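Local coordinates for protein Ulp1-like SUMO protease (Chaetomium thermophilum, PDB 6DG4) that probably removes SUMO from modified proteins as a thiol protease, this chain being the C-terminal catalytic domain of a longer protein, at residues T197-T208 / Y223-R232. Sequence-based numbering, arbitrary orientation.
Sequences TNGWDCGVFTIT and YTEAQLPLQR
Leu228 sets its CD1 methyl over the centre of the Phe205 ring, a CH-pi contact 3.6 Å from the centroid, while its CD2 lies 3.8 Å from Val204 CG1. Thr208 repeats the theme: with OG1 beside the backbone N (chi1 -56°), CG2 is turned onto the face of the Tyr223 ring, and OG1 accepts a hydrogen bond from Gln231 NE2 (3.0 Å) and donates to Val204 O. The Tyr223 hydroxyl, hydrogen-bonded to Asn209 OD1, also meets the edge of Phe205.

Polar groups border this apolar layer. The extended Glu225 chain passes Phe205 and brings OE2 to Thr197 N (2.8 Å) and, almost straight at 175°, to Asn198 N (3.0 Å); the two N-H groups approach from opposite faces of the carboxylate. Cut back to alanine, Glu225 would probably leave both amides without their shared acceptor and loop 197-198 less firmly tied. Arg232 spreads one guanidinium face over Val204 CG2, and its NH2 forms a salt bridge with Asp201 OD1 (3.0 Å). Its NH1 donates hydrogen bonds to Leu53 O and Ala58 O, and a water joins NE to the same Asp201 oxygen. Asp201 OD2 in turn accepts from Asn198 ND2.

Helical segments 202-208 and 228-232 cross at 73°; Cys202, probably the nucleophile, points away toward His137, as in the papain-like fold of C48 (Ulp1) proteases.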
ATOM      1  N   THR A 197     -16.554  -4.546  -7.455  0.55 11.78           N
ATOM      2  CA  THR A 197     -17.894  -4.111  -7.822  0.55 13.54           C
ATOM      3  C   THR A 197     -18.257  -2.797  -7.150  0.55 13.63           C
ATOM      4  O   THR A 197     -18.833  -1.912  -7.787  0.55 12.56           O
ATOM      5  CB  THR A 197     -18.919  -5.165  -7.386  0.55 14.70           C
ATOM      6  OG1 THR A 197     -18.646  -6.407  -8.042  0.55 17.78           O
ATOM      7  CG2 THR A 197     -20.339  -4.715  -7.713  0.55 14.79           C
ATOM      8  N   ASN A 198     -17.887  -2.663  -5.876  1.00 14.98           N
ATOM      9  CA  ASN A 198     -18.294  -1.550  -5.025  1.00 14.79           C
ATOM     10  C   ASN A 198     -17.266  -0.424  -5.072  1.00 14.51           C
ATOM     11  O   ASN A 198     -16.113  -0.630  -4.687  1.00 13.22           O
ATOM     12  CB  ASN A 198     -18.376  -2.034  -3.567  1.00 17.38           C
ATOM     13  CG  ASN A 198     -19.272  -3.253  -3.371  1.00 18.66           C
ATOM     14  OD1 ASN A 198     -20.333  -3.376  -3.980  1.00 20.77           O
ATOM     15  ND2 ASN A 198     -18.850  -4.147  -2.478  1.00 17.57           N
ATOM     16  N   GLY A 199     -17.688   0.778  -5.474  1.00 17.00           N
ATOM     17  CA  GLY A 199     -16.764   1.906  -5.517  1.00 16.77           C
ATOM     18  C   GLY A 199     -16.082   2.185  -4.189  1.00 16.76           C
ATOM     19  O   GLY A 199     -14.890   2.511  -4.148  1.00 17.05           O
ATOM     20  N   TRP A 200     -16.821   2.038  -3.080  1.00 13.56           N
ATOM     21  CA  TRP A 200     -16.283   2.394  -1.772  1.00 13.72           C
ATOM     22  C   TRP A 200     -15.145   1.479  -1.348  1.00 11.86           C
ATOM     23  O   TRP A 200     -14.418   1.814  -0.409  1.00 11.82           O
ATOM     24  CB  TRP A 200     -17.375   2.347  -0.690  1.00 13.42           C
ATOM     25  CG  TRP A 200     -18.089   1.016  -0.617  1.00 13.95           C
ATOM     26  CD1 TRP A 200     -17.549  -0.188  -0.256  1.00 13.56           C
ATOM     27  CD2 TRP A 200     -19.468   0.757  -0.923  1.00 15.58           C
ATOM     28  NE1 TRP A 200     -18.503  -1.175  -0.318  1.00 14.54           N
ATOM     29  CE2 TRP A 200     -19.688  -0.623  -0.726  1.00 15.01           C
ATOM     30  CE3 TRP A 200     -20.540   1.557  -1.331  1.00 19.35           C
ATOM     31  CZ2 TRP A 200     -20.927  -1.219  -0.936  1.00 17.93           C
ATOM     32  CZ3 TRP A 200     -21.773   0.960  -1.530  1.00 19.88           C
ATOM     33  CH2 TRP A 200     -21.954  -0.413  -1.333  1.00 20.27           C
ATOM     34  N   ASP A 201     -14.983   0.332  -2.000  1.00  9.24           N
ATOM     35  CA  ASP A 201     -13.982  -0.625  -1.559  1.00  9.25           C
ATOM     36  C   ASP A 201     -12.598  -0.353  -2.136  1.00  9.68           C
ATOM     37  O   ASP A 201     -11.645  -1.015  -1.726  1.00  9.11           O
ATOM     38  CB  ASP A 201     -14.425  -2.058  -1.884  1.00  9.09           C
ATOM     39  CG  ASP A 201     -15.315  -2.655  -0.806  1.00 11.81           C
ATOM     40  OD1 ASP A 201     -15.169  -2.284   0.375  1.00 12.80           O
ATOM     41  OD2 ASP A 201     -16.156  -3.510  -1.142  1.00 12.96           O
ATOM     42  N   CYS A 202     -12.451   0.625  -3.035  1.00  8.83           N
ATOM     43  CA  CYS A 202     -11.176   0.824  -3.722  1.00  8.84           C
ATOM     44  C   CYS A 202     -10.000   0.997  -2.761  1.00  8.63           C
ATOM     45  O   CYS A 202      -8.911   0.468  -3.009  1.00  8.97           O
ATOM     46  CB  CYS A 202     -11.263   2.019  -4.678  1.00  8.82           C
ATOM     47  SG  CYS A 202     -11.618   3.633  -3.898  1.00 12.08           S
ATOM     48  N   GLY A 203     -10.175   1.767  -1.687  1.00  9.29           N
ATOM     49  CA  GLY A 203      -9.078   1.947  -0.753  1.00  8.51           C
ATOM     50  C   GLY A 203      -8.702   0.666  -0.039  1.00  7.47           C
ATOM     51  O   GLY A 203      -7.529   0.446   0.282  1.00  8.29           O
ATOM     52  N   VAL A 204      -9.685  -0.199   0.220  1.00  7.62           N
ATOM     53  CA  VAL A 204      -9.384  -1.466   0.879  1.00  8.12           C
ATOM     54  C   VAL A 204      -8.681  -2.416  -0.087  1.00  7.93           C
ATOM     55  O   VAL A 204      -7.747  -3.131   0.293  1.00  8.84           O
ATOM     56  CB  VAL A 204     -10.653  -2.087   1.493  1.00  9.15           C
ATOM     57  CG1 VAL A 204     -10.264  -3.231   2.408  1.00  8.89           C
ATOM     58  CG2 VAL A 204     -11.469  -1.039   2.253  1.00 10.68           C
ATOM     59  N   PHE A 205      -9.122  -2.447  -1.345  1.00  8.60           N
ATOM     60  CA  PHE A 205      -8.399  -3.209  -2.355  1.00  8.14           C
ATOM     61  C   PHE A 205      -6.960  -2.716  -2.485  1.00  7.87           C
ATOM     62  O   PHE A 205      -6.026  -3.516  -2.604  1.00  8.08           O
ATOM     63  CB  PHE A 205      -9.085  -3.060  -3.716  1.00  8.62           C
ATOM     64  CG  PHE A 205     -10.298  -3.934  -3.914  1.00  8.35           C
ATOM     65  CD1 PHE A 205     -10.167  -5.303  -4.057  1.00 10.25           C
ATOM     66  CD2 PHE A 205     -11.560  -3.377  -4.032  1.00  8.69           C
ATOM     67  CE1 PHE A 205     -11.268  -6.101  -4.275  1.00 10.58           C
ATOM     68  CE2 PHE A 205     -12.667  -4.178  -4.245  1.00 10.34           C
ATOM     69  CZ  PHE A 205     -12.517  -5.541  -4.369  1.00  9.54           C
ATOM     70  N   THR A 206      -6.770  -1.393  -2.501  1.00  7.65           N
ATOM     71  CA  THR A 206      -5.431  -0.824  -2.652  1.00  8.09           C
ATOM     72  C   THR A 206      -4.516  -1.278  -1.517  1.00  7.48           C
ATOM     73  O   THR A 206      -3.387  -1.723  -1.758  1.00  8.16           O
ATOM     74  CB  THR A 206      -5.544   0.704  -2.725  1.00  8.37           C
ATOM     75  OG1 THR A 206      -6.204   1.077  -3.942  1.00  9.27           O
ATOM     76  CG2 THR A 206      -4.193   1.398  -2.691  1.00  8.50           C
ATOM     77  N   ILE A 207      -4.987  -1.187  -0.271  1.00  7.50           N
ATOM     78  CA  ILE A 207      -4.176  -1.627   0.862  1.00  7.12           C
ATOM     79  C   ILE A 207      -3.892  -3.122   0.768  1.00  6.65           C
ATOM     80  O   ILE A 207      -2.773  -3.582   1.028  1.00  7.91           O
ATOM     81  CB  ILE A 207      -4.880  -1.281   2.189  1.00  7.81           C
ATOM     82  CG1 ILE A 207      -4.904   0.227   2.434  1.00  8.06           C
ATOM     83  CG2 ILE A 207      -4.203  -1.997   3.361  1.00  9.32           C
ATOM     84  CD1 ILE A 207      -5.894   0.644   3.515  1.00  7.82           C
ATOM     85  N   THR A 208      -4.916  -3.913   0.444  1.00  6.67           N
ATOM     86  CA  THR A 208      -4.757  -5.363   0.476  1.00  7.11           C
ATOM     87  C   THR A 208      -3.832  -5.829  -0.639  1.00  7.73           C
ATOM     88  O   THR A 208      -3.007  -6.727  -0.433  1.00  7.92           O
ATOM     89  CB  THR A 208      -6.128  -6.038   0.409  1.00  7.99           C
ATOM     90  OG1 THR A 208      -6.950  -5.560   1.483  1.00  8.63           O
ATOM     91  CG2 THR A 208      -5.999  -7.544   0.550  1.00  9.30           C
ATOM     92  N   TYR A 223      -7.816 -13.460  -1.640  1.00  8.33           N
ATOM     93  CA  TYR A 223      -8.938 -12.799  -0.977  1.00  8.24           C
ATOM     94  C   TYR A 223     -10.054 -12.531  -1.979  1.00  9.55           C
ATOM     95  O   TYR A 223      -9.894 -12.723  -3.189  1.00  9.89           O
ATOM     96  CB  TYR A 223      -8.480 -11.528  -0.236  1.00  8.40           C
ATOM     97  CG  TYR A 223      -8.153 -10.328  -1.101  1.00  8.70           C
ATOM     98  CD1 TYR A 223      -6.906 -10.188  -1.711  1.00  8.54           C
ATOM     99  CD2 TYR A 223      -9.084  -9.320  -1.287  1.00  9.03           C
ATOM    100  CE1 TYR A 223      -6.612  -9.085  -2.495  1.00  9.49           C
ATOM    101  CE2 TYR A 223      -8.803  -8.215  -2.071  1.00  9.75           C
ATOM    102  CZ  TYR A 223      -7.572  -8.094  -2.669  1.00  9.13           C
ATOM    103  OH  TYR A 223      -7.326  -6.974  -3.438  1.00 11.20           O
ATOM    104  N   THR A 224     -11.205 -12.106  -1.441  1.00  9.68           N
ATOM    105  CA  THR A 224     -12.370 -11.755  -2.232  1.00  9.91           C
ATOM    106  C   THR A 224     -12.942 -10.422  -1.761  1.00  9.41           C
ATOM    107  O   THR A 224     -12.695  -9.972  -0.637  1.00  9.00           O
ATOM    108  CB  THR A 224     -13.490 -12.791  -2.089  1.00 12.09           C
ATOM    109  OG1 THR A 224     -14.058 -12.661  -0.780  1.00 14.25           O
ATOM    110  CG2 THR A 224     -12.972 -14.210  -2.284  1.00 13.52           C
ATOM    111  N   GLU A 225     -13.751  -9.814  -2.631  1.00  9.74           N
ATOM    112  CA  GLU A 225     -14.415  -8.563  -2.282  1.00  9.68           C
ATOM    113  C   GLU A 225     -15.314  -8.722  -1.057  1.00  9.59           C
ATOM    114  O   GLU A 225     -15.396  -7.816  -0.219  1.00 10.77           O
ATOM    115  CB  GLU A 225     -15.220  -8.051  -3.477  1.00 11.23           C
ATOM    116  CG  GLU A 225     -15.888  -6.709  -3.219  1.00 12.54           C
ATOM    117  CD  GLU A 225     -16.486  -6.088  -4.470  1.00 14.21           C
ATOM    118  OE1 GLU A 225     -17.260  -6.785  -5.163  1.00 15.96           O
ATOM    119  OE2 GLU A 225     -16.190  -4.900  -4.752  1.00 15.22           O
ATOM    120  N   ALA A 226     -16.003  -9.859  -0.934  1.00 10.40           N
ATOM    121  CA  ALA A 226     -16.919 -10.048   0.186  1.00 10.91           C
ATOM    122  C   ALA A 226     -16.210 -10.086   1.537  1.00  9.97           C
ATOM    123  O   ALA A 226     -16.870  -9.926   2.569  1.00 11.21           O
ATOM    124  CB  ALA A 226     -17.737 -11.321  -0.014  1.00 13.97           C
ATOM    125  N   GLN A 227     -14.893 -10.294   1.556  1.00  9.56           N
ATOM    126  CA  GLN A 227     -14.118 -10.277   2.792  1.00  8.53           C
ATOM    127  C   GLN A 227     -13.705  -8.874   3.224  1.00  8.42           C
ATOM    128  O   GLN A 227     -13.122  -8.718   4.302  1.00  8.61           O
ATOM    129  CB  GLN A 227     -12.857 -11.131   2.629  1.00  9.19           C
ATOM    130  CG  GLN A 227     -13.133 -12.598   2.444  1.00 10.35           C
ATOM    131  CD  GLN A 227     -11.927 -13.356   1.957  1.00  9.94           C
ATOM    132  OE1 GLN A 227     -10.920 -12.765   1.578  1.00 10.80           O
ATOM    133  NE2 GLN A 227     -12.028 -14.669   1.941  1.00 13.54           N
ATOM    134  N   LEU A 228     -14.012  -7.857   2.440  1.00  8.84           N
ATOM    135  CA  LEU A 228     -13.469  -6.541   2.743  1.00  8.43           C
ATOM    136  C   LEU A 228     -14.102  -5.849   3.946  1.00  8.47           C
ATOM    137  O   LEU A 228     -13.400  -5.087   4.617  1.00  8.37           O
ATOM    138  CB  LEU A 228     -13.475  -5.651   1.498  1.00  8.61           C
ATOM    139  CG  LEU A 228     -12.591  -6.192   0.371  1.00  9.34           C
ATOM    140  CD1 LEU A 228     -12.553  -5.213  -0.774  1.00 10.31           C
ATOM    141  CD2 LEU A 228     -11.170  -6.524   0.829  1.00 11.26           C
ATOM    142  N   PRO A 229     -15.373  -6.080   4.295  1.00  8.28           N
ATOM    143  CA  PRO A 229     -15.852  -5.517   5.573  1.00  9.36           C
ATOM    144  C   PRO A 229     -15.020  -5.977   6.756  1.00  8.22           C
ATOM    145  O   PRO A 229     -14.677  -5.179   7.638  1.00  9.22           O
ATOM    146  CB  PRO A 229     -17.307  -5.992   5.639  1.00 10.05           C
ATOM    147  CG  PRO A 229     -17.716  -6.065   4.192  1.00 10.22           C
ATOM    148  CD  PRO A 229     -16.491  -6.615   3.489  1.00  9.35           C
ATOM    149  N   LEU A 230     -14.648  -7.252   6.776  1.00  8.58           N
ATOM    150  CA  LEU A 230     -13.761  -7.742   7.821  1.00  9.17           C
ATOM    151  C   LEU A 230     -12.367  -7.137   7.694  1.00  8.57           C
ATOM    152  O   LEU A 230     -11.742  -6.790   8.702  1.00  8.88           O
ATOM    153  CB  LEU A 230     -13.709  -9.261   7.745  1.00 10.06           C
ATOM    154  CG  LEU A 230     -12.649  -9.959   8.580  1.00 11.34           C
ATOM    155  CD1 LEU A 230     -12.805  -9.618  10.053  1.00 11.58           C
ATOM    156  CD2 LEU A 230     -12.763 -11.461   8.324  1.00 12.07           C
ATOM    157  N   GLN A 231     -11.861  -7.000   6.471  1.00  7.75           N
ATOM    158  CA  GLN A 231     -10.539  -6.411   6.292  1.00  7.61           C
ATOM    159  C   GLN A 231     -10.481  -4.989   6.833  1.00  7.95           C
ATOM    160  O   GLN A 231      -9.437  -4.566   7.339  1.00  8.24           O
ATOM    161  CB  GLN A 231     -10.167  -6.443   4.814  1.00  8.24           C
ATOM    162  CG  GLN A 231      -8.781  -5.913   4.477  1.00  8.22           C
ATOM    163  CD  GLN A 231      -7.639  -6.788   4.935  1.00  8.72           C
ATOM    164  OE1 GLN A 231      -7.711  -7.473   5.957  1.00  9.99           O
ATOM    165  NE2 GLN A 231      -6.550  -6.748   4.176  1.00 11.79           N
ATOM    166  N   ARG A 232     -11.582  -4.234   6.751  1.00  7.85           N
ATOM    167  CA  ARG A 232     -11.601  -2.908   7.361  1.00  7.75           C
ATOM    168  C   ARG A 232     -11.341  -2.990   8.860  1.00  8.09           C
ATOM    169  O   ARG A 232     -10.614  -2.162   9.416  1.00  8.50           O
ATOM    170  CB  ARG A 232     -12.937  -2.217   7.093  1.00  8.60           C
ATOM    171  CG  ARG A 232     -13.164  -1.880   5.637  1.00  8.86           C
ATOM    172  CD  ARG A 232     -14.637  -1.611   5.379  1.00  8.02           C
ATOM    173  NE  ARG A 232     -14.878  -1.307   3.972  1.00  8.88           N
ATOM    174  CZ  ARG A 232     -14.841  -0.085   3.453  1.00  8.17           C
ATOM    175  NH1 ARG A 232     -14.568   0.960   4.220  1.00  9.26           N
ATOM    176  NH2 ARG A 232     -15.050   0.087   2.154  1.00  9.77           N
TER
HETATM  177  O   HOH W   1     -16.469  -8.421  -7.240  1.00 32.75           O
HETATM  178  O   HOH W   2     -16.337  -3.299   2.561  1.00 11.27           O
HETATM  179  O   HOH W   3     -17.262  -5.778   0.066  1.00 15.36           O